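Local coordinates for protein PA0821 (Pseudomonas aeruginosa, PDB 7DRG) that probably acts as the immunity protein (antitoxin) that protects the bacterium against a putative VRR-NUC nuclease effector of its type VI secretion system, at residues P71-L76 with F111-G116; D63-L68 with G123-D128. All coordinates share one frame; numbering follows the deposited sequence.

Contact 1. Residues P71-L76 with F111-G116; sequences PHLTWL and FCYTSG
Thr74 and Trp75 both turn their backbone N-H groups to Thr114 O, a classic beta bulge where strand 75-77 joins strand 109-114. The Thr74 N to Thr114 O bond is 2.8 Å long and lies in the carbonyl plane; that from Trp75 N is longer, 3.3 Å, and its donor stands 40° out of the plane. Thr114 N returns a bond to Trp75 O, making Trp75 and Thr114 an antiparallel hydrogen-bonded pair, with Leu76 and Tyr113 the next, non-hydrogen-bonded pair. Followed outward, the Trp75 side chain first meets Thr114 OG1, which lies 3.6 Å from Trp75 CB and in the plane of the indole at its edge. Further out Trp75 CD1 and then Trp75 NE1 come to Gly116 O, but the NE1 bond of 3.0 Å is weak, bent to 121° at the hydrogen, and NE1 has a second weak acceptor in Lys117 O. Thr74 OG1 donates to the same Gly116 O at 2.7 Å. On the other face, Leu76 CG, anti to the backbone N (chi1 171°), leans toward strand 109-114, and from it Leu76 CD1 reaches over the centre of the Tyr113 ring, 3.6 Å from its centroid, a CH-pi contact. Thr114 O thus accepts two backbone N-H groups and Gly116 O the Thr74 hydroxyl and, weakly, the indole N-H, so polar bonding concentrates at the bulge and apolar contact on the opposite face.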
loop_
_atom_site.group_PDB
_atom_site.type_symbol
_atom_site.label_atom_id
_atom_site.label_comp_id
_atom_site.label_asym_id
_atom_site.label_seq_id
_atom_site.Cartn_x
_atom_site.Cartn_y
_atom_site.Cartn_z
ATOM N N PRO B 71 -5.014 30.410 -16.198
ATOM C CA PRO B 71 -5.041 29.609 -17.432
ATOM C C PRO B 71 -5.513 28.180 -17.224
ATOM O O PRO B 71 -5.795 27.495 -18.216
ATOM C CB PRO B 71 -3.580 29.637 -17.911
ATOM C CG PRO B 71 -2.951 30.764 -17.197
ATOM C CD PRO B 71 -3.643 30.854 -15.881
ATOM N N HIS B 72 -5.618 27.712 -15.977
ATOM C CA HIS B 72 -5.813 26.299 -15.693
ATOM C C HIS B 72 -7.110 25.964 -14.967
ATOM O O HIS B 72 -7.515 24.797 -14.992
ATOM C CB HIS B 72 -4.637 25.765 -14.861
ATOM C CG HIS B 72 -3.298 26.107 -15.435
ATOM N ND1 HIS B 72 -2.799 25.499 -16.567
ATOM C CD2 HIS B 72 -2.357 26.997 -15.040
ATOM C CE1 HIS B 72 -1.609 26.001 -16.846
ATOM N NE2 HIS B 72 -1.318 26.913 -15.935
ATOM N N LEU B 73 -7.766 26.929 -14.322
ATOM C CA LEU B 73 -8.989 26.627 -13.590
ATOM C C LEU B 73 -10.121 26.296 -14.554
ATOM O O LEU B 73 -10.226 26.876 -15.637
ATOM C CB LEU B 73 -9.390 27.813 -12.715
ATOM C CG LEU B 73 -8.420 28.139 -11.577
ATOM C CD1 LEU B 73 -8.928 29.328 -10.773
ATOM C CD2 LEU B 73 -8.234 26.924 -10.680
ATOM N N THR B 74 -10.978 25.357 -14.148
ATOM C CA THR B 74 -12.025 24.860 -15.034
ATOM C C THR B 74 -13.418 24.846 -14.406
ATOM O O THR B 74 -14.406 25.013 -15.124
ATOM C CB THR B 74 -11.670 23.451 -15.515
ATOM O OG1 THR B 74 -11.325 22.639 -14.388
ATOM C CG2 THR B 74 -10.504 23.503 -16.487
ATOM N N TRP B 75 -13.519 24.669 -13.086
ATOM C CA TRP B 75 -14.810 24.488 -12.434
ATOM C C TRP B 75 -14.860 25.211 -11.096
ATOM O O TRP B 75 -13.857 25.307 -10.383
ATOM C CB TRP B 75 -15.120 23.001 -12.199
ATOM C CG TRP B 75 -15.037 22.190 -13.432
ATOM C CD1 TRP B 75 -14.027 21.347 -13.796
ATOM C CD2 TRP B 75 -16.000 22.145 -14.493
ATOM N NE1 TRP B 75 -14.296 20.788 -15.016
ATOM C CE2 TRP B 75 -15.505 21.251 -15.465
ATOM C CE3 TRP B 75 -17.224 22.778 -14.719
ATOM C CZ2 TRP B 75 -16.191 20.973 -16.642
ATOM C CZ3 TRP B 75 -17.908 22.497 -15.887
ATOM C CH2 TRP B 75 -17.389 21.598 -16.834
ATOM N N LEU B 76 -16.054 25.696 -10.752
ATOM C CA LEU B 76 -16.344 26.215 -9.420
ATOM C C LEU B 76 -17.473 25.396 -8.808
ATOM O O LEU B 76 -18.589 25.366 -9.349
ATOM C CB LEU B 76 -16.730 27.696 -9.475
ATOM C CG LEU B 76 -17.249 28.231 -8.142
ATOM C CD1 LEU B 76 -16.164 28.173 -7.079
ATOM C CD2 LEU B 76 -17.754 29.657 -8.328
ATOM N N PHE B 111 -16.765 27.706 -1.636
ATOM C CA PHE B 111 -16.212 27.985 -2.958
ATOM C C PHE B 111 -15.052 27.039 -3.187
ATOM O O PHE B 111 -14.059 27.091 -2.454
ATOM C CB PHE B 111 -15.721 29.434 -3.081
ATOM C CG PHE B 111 -16.786 30.463 -2.842
ATOM C CD1 PHE B 111 -17.640 30.843 -3.865
ATOM C CD2 PHE B 111 -16.920 31.063 -1.598
ATOM C CE1 PHE B 111 -18.615 31.795 -3.649
ATOM C CE2 PHE B 111 -17.903 32.014 -1.373
ATOM C CZ PHE B 111 -18.749 32.380 -2.401
ATOM N N CYS B 112 -15.158 26.197 -4.207
ATOM C CA CYS B 112 -14.084 25.262 -4.532
ATOM C C CYS B 112 -13.766 25.375 -6.017
ATOM O O CYS B 112 -14.532 24.891 -6.856
ATOM C CB CYS B 112 -14.474 23.836 -4.160
ATOM S SG CYS B 112 -13.137 22.679 -4.461
ATOM N N TYR B 113 -12.642 26.018 -6.335
ATOM C CA TYR B 113 -12.161 26.131 -7.703
ATOM C C TYR B 113 -11.223 24.971 -7.988
ATOM O O TYR B 113 -10.288 24.722 -7.216
ATOM C CB TYR B 113 -11.408 27.443 -7.919
ATOM C CG TYR B 113 -12.244 28.699 -7.806
ATOM C CD1 TYR B 113 -12.432 29.324 -6.577
ATOM C CD2 TYR B 113 -12.818 29.271 -8.932
ATOM C CE1 TYR B 113 -13.179 30.501 -6.478
ATOM C CE2 TYR B 113 -13.563 30.451 -8.839
ATOM C CZ TYR B 113 -13.742 31.044 -7.613
ATOM O OH TYR B 113 -14.474 32.204 -7.524
ATOM N N THR B 114 -11.466 24.270 -9.095
ATOM C CA THR B 114 -10.648 23.118 -9.459
ATOM C C THR B 114 -10.181 23.246 -10.902
ATOM O O THR B 114 -10.642 24.103 -11.657
ATOM C CB THR B 114 -11.403 21.794 -9.276
ATOM O OG1 THR B 114 -12.455 21.698 -10.245
ATOM C CG2 THR B 114 -11.983 21.674 -7.873
ATOM N N SER B 115 -9.262 22.355 -11.287
ATOM C CA SER B 115 -8.681 22.365 -12.625
ATOM C C SER B 115 -8.856 21.037 -13.352
ATOM O O SER B 115 -8.215 20.823 -14.385
ATOM C CB SER B 115 -7.187 22.719 -12.560
ATOM O OG SER B 115 -6.480 21.749 -11.799
ATOM N N GLY B 116 -9.713 20.147 -12.864
ATOM C CA GLY B 116 -9.945 18.906 -13.585
ATOM C C GLY B 116 -10.576 19.170 -14.943
ATOM O O GLY B 116 -11.394 20.076 -15.102
HETATM O O HOH W 1 -6.813 22.950 -16.728
#

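Contact 2. Residues D63-L68 with G123-D128; sequences DEFERL and GAWLFD
Phe65 is the main bump of helix 52-69, its ring reaching into a hollow formed by Trp125, the backbone of Leu126 and Phe127. CG of Phe65 is anti to the backbone N (chi1 174°), and the ring beyond it brings Phe65 CZ to 3.2 Å from Leu126 O, the nearest approach of the two segments. Beside that carbonyl, Phe65 CZ also meets the indole at its edge, 4.0 Å from Trp125 CE3. The other wall is Phe127: its CB lies 3.6 Å from Phe65 CE2, and its CD2 is over one face of the Phe65 ring. Phe65 points to the strand and Phe127 to the helix, overlapping side by side as an oblique pair, planes 35° and centroids 5.4 Å apart. A smaller bump lies one helical turn on, where Leu68 CB touches Trp125 CZ3 at 4.1 Å. Phe62 on the same helix also meets the Phe127 ring, and Tyr154 approaches Trp125 edge-to-face. No hydrogen bond joins the segments; the contact rests on van der Waals fit, mostly between apolar side chains, with the Leu126 carbonyl against the Phe65 ring. This is helix-on-sheet packing of an alpha+beta kind, helix 52-69 lying on the start of strand 126-131 and on Trp125 in the loop leading into it.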
loop_
_atom_site.group_PDB
_atom_site.type_symbol
_atom_site.label_atom_id
_atom_site.label_comp_id
_atom_site.label_asym_id
_atom_site.label_seq_id
_atom_site.Cartn_x
_atom_site.Cartn_y
_atom_site.Cartn_z
ATOM N N ASP B 63 -7.136 36.588 -5.502
ATOM C CA ASP B 63 -6.504 37.386 -6.553
ATOM C C ASP B 63 -5.058 36.950 -6.774
ATOM O O ASP B 63 -4.609 36.795 -7.914
ATOM C CB ASP B 63 -6.539 38.872 -6.194
ATOM C CG ASP B 63 -7.915 39.500 -6.342
ATOM O OD1 ASP B 63 -8.787 38.921 -7.027
ATOM O OD2 ASP B 63 -8.101 40.604 -5.782
ATOM N N GLU B 64 -4.318 36.764 -5.678
ATOM C CA GLU B 64 -2.930 36.307 -5.744
ATOM C C GLU B 64 -2.824 34.936 -6.399
ATOM O O GLU B 64 -1.941 34.690 -7.231
ATOM C CB GLU B 64 -2.351 36.242 -4.339
ATOM C CG GLU B 64 -1.601 37.433 -3.882
ATOM C CD GLU B 64 -0.737 37.089 -2.691
ATOM O OE1 GLU B 64 -1.276 37.042 -1.567
ATOM O OE2 GLU B 64 0.473 36.837 -2.890
ATOM N N PHE B 65 -3.702 34.017 -6.000
ATOM C CA PHE B 65 -3.680 32.665 -6.543
ATOM C C PHE B 65 -4.085 32.659 -8.010
ATOM O O PHE B 65 -3.469 31.971 -8.834
ATOM C CB PHE B 65 -4.609 31.783 -5.712
ATOM C CG PHE B 65 -4.784 30.396 -6.246
ATOM C CD1 PHE B 65 -3.830 29.423 -5.999
ATOM C CD2 PHE B 65 -5.913 30.061 -6.983
ATOM C CE1 PHE B 65 -4.000 28.133 -6.480
ATOM C CE2 PHE B 65 -6.087 28.766 -7.462
ATOM C CZ PHE B 65 -5.121 27.813 -7.213
ATOM N N GLU B 66 -5.108 33.440 -8.351
ATOM C CA GLU B 66 -5.646 33.422 -9.705
ATOM C C GLU B 66 -4.652 33.982 -10.712
ATOM O O GLU B 66 -4.695 33.601 -11.889
ATOM C CB GLU B 66 -6.966 34.196 -9.745
ATOM C CG GLU B 66 -7.806 33.961 -10.976
ATOM C CD GLU B 66 -9.157 34.651 -10.901
ATOM O OE1 GLU B 66 -9.198 35.835 -10.496
ATOM O OE2 GLU B 66 -10.177 34.010 -11.245
ATOM N N ARG B 67 -3.754 34.880 -10.284
ATOM C CA ARG B 67 -2.721 35.353 -11.201
ATOM C C ARG B 67 -1.897 34.192 -11.740
ATOM O O ARG B 67 -1.487 34.207 -12.907
ATOM C CB ARG B 67 -1.811 36.374 -10.516
ATOM C CG ARG B 67 -0.810 37.012 -11.471
ATOM C CD ARG B 67 0.123 37.995 -10.771
ATOM N NE ARG B 67 0.926 37.342 -9.740
ATOM C CZ ARG B 67 2.041 36.659 -9.978
ATOM N NH1 ARG B 67 2.497 36.538 -11.219
ATOM N NH2 ARG B 67 2.697 36.096 -8.973
ATOM N N LEU B 68 -1.679 33.163 -10.921
ATOM C CA LEU B 68 -0.970 31.975 -11.376
ATOM C C LEU B 68 -1.893 30.963 -12.038
ATOM O O LEU B 68 -1.506 30.327 -13.025
ATOM C CB LEU B 68 -0.260 31.297 -10.202
ATOM C CG LEU B 68 0.545 32.185 -9.258
ATOM C CD1 LEU B 68 1.217 31.312 -8.204
ATOM C CD2 LEU B 68 1.563 33.017 -10.032
ATOM N N GLY B 123 -8.019 17.665 -9.759
ATOM C CA GLY B 123 -7.110 18.543 -10.460
ATOM C C GLY B 123 -6.028 19.040 -9.521
ATOM O O GLY B 123 -6.201 19.077 -8.303
ATOM N N ALA B 124 -4.901 19.430 -10.118
ATOM C CA ALA B 124 -3.734 19.819 -9.336
ATOM C C ALA B 124 -3.767 21.270 -8.876
ATOM O O ALA B 124 -3.036 21.617 -7.947
ATOM C CB ALA B 124 -2.458 19.561 -10.144
ATOM N N TRP B 125 -4.599 22.113 -9.485
ATOM C CA TRP B 125 -4.821 23.478 -9.027
ATOM C C TRP B 125 -6.110 23.504 -8.218
ATOM O O TRP B 125 -7.133 22.977 -8.667
ATOM C CB TRP B 125 -4.946 24.452 -10.200
ATOM C CG TRP B 125 -3.723 24.621 -11.058
ATOM C CD1 TRP B 125 -3.412 23.926 -12.185
ATOM C CD2 TRP B 125 -2.679 25.591 -10.882
ATOM N NE1 TRP B 125 -2.229 24.387 -12.716
ATOM C CE2 TRP B 125 -1.760 25.408 -11.933
ATOM C CE3 TRP B 125 -2.429 26.584 -9.934
ATOM C CZ2 TRP B 125 -0.606 26.182 -12.062
ATOM C CZ3 TRP B 125 -1.284 27.358 -10.063
ATOM C CH2 TRP B 125 -0.389 27.150 -11.123
ATOM N N LEU B 126 -6.060 24.110 -7.036
ATOM C CA LEU B 126 -7.200 24.116 -6.127
ATOM C C LEU B 126 -7.215 25.413 -5.335
ATOM O O LEU B 126 -6.162 25.897 -4.911
ATOM C CB LEU B 126 -7.136 22.934 -5.156
ATOM C CG LEU B 126 -8.152 22.935 -4.013
ATOM C CD1 LEU B 126 -9.490 22.457 -4.531
ATOM C CD2 LEU B 126 -7.668 22.086 -2.838
ATOM N N PHE B 127 -8.409 25.971 -5.132
ATOM C CA PHE B 127 -8.599 27.036 -4.150
ATOM C C PHE B 127 -9.964 26.791 -3.530
ATOM O O PHE B 127 -10.978 26.918 -4.215
ATOM C CB PHE B 127 -8.514 28.421 -4.797
ATOM C CG PHE B 127 -8.459 29.561 -3.814
ATOM C CD1 PHE B 127 -9.628 30.153 -3.347
ATOM C CD2 PHE B 127 -7.240 30.069 -3.380
ATOM C CE1 PHE B 127 -9.585 31.222 -2.462
ATOM C CE2 PHE B 127 -7.199 31.155 -2.494
ATOM C CZ PHE B 127 -8.358 31.714 -2.031
ATOM N N ASP B 128 -9.988 26.431 -2.248
ATOM C CA ASP B 128 -11.194 25.919 -1.605
ATOM C C ASP B 128 -11.427 26.675 -0.304
ATOM O O ASP B 128 -10.615 26.573 0.620
ATOM C CB ASP B 128 -11.033 24.415 -1.344
ATOM C CG ASP B 128 -12.287 23.751 -0.806
ATOM O OD1 ASP B 128 -13.257 24.435 -0.429
ATOM O OD2 ASP B 128 -12.291 22.504 -0.764
#

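Contact 2 is the more buried, with four of its five touching residues buried, whereas contact 1 is partly buried and its centre lies about 17 Å from the chain's centre, against about 14 Å for that of contact 2. The two share neighbouring strands: strand 109-114 of contact 1 pairs with strand 126-131 of contact 2, and Tyr113 N lies 2.8 Å from Phe127 O. Contact 1 joins strand to strand mainly through backbone hydrogen bonds; contact 2 joins helix to strand through apolar side chains. They also meet where Ser115 OG hydrogen-bonds Trp125 N and where His72 stacks on the Trp125 ring. Along the sequence, both segments of contact 1 fall between the two halves of contact 2.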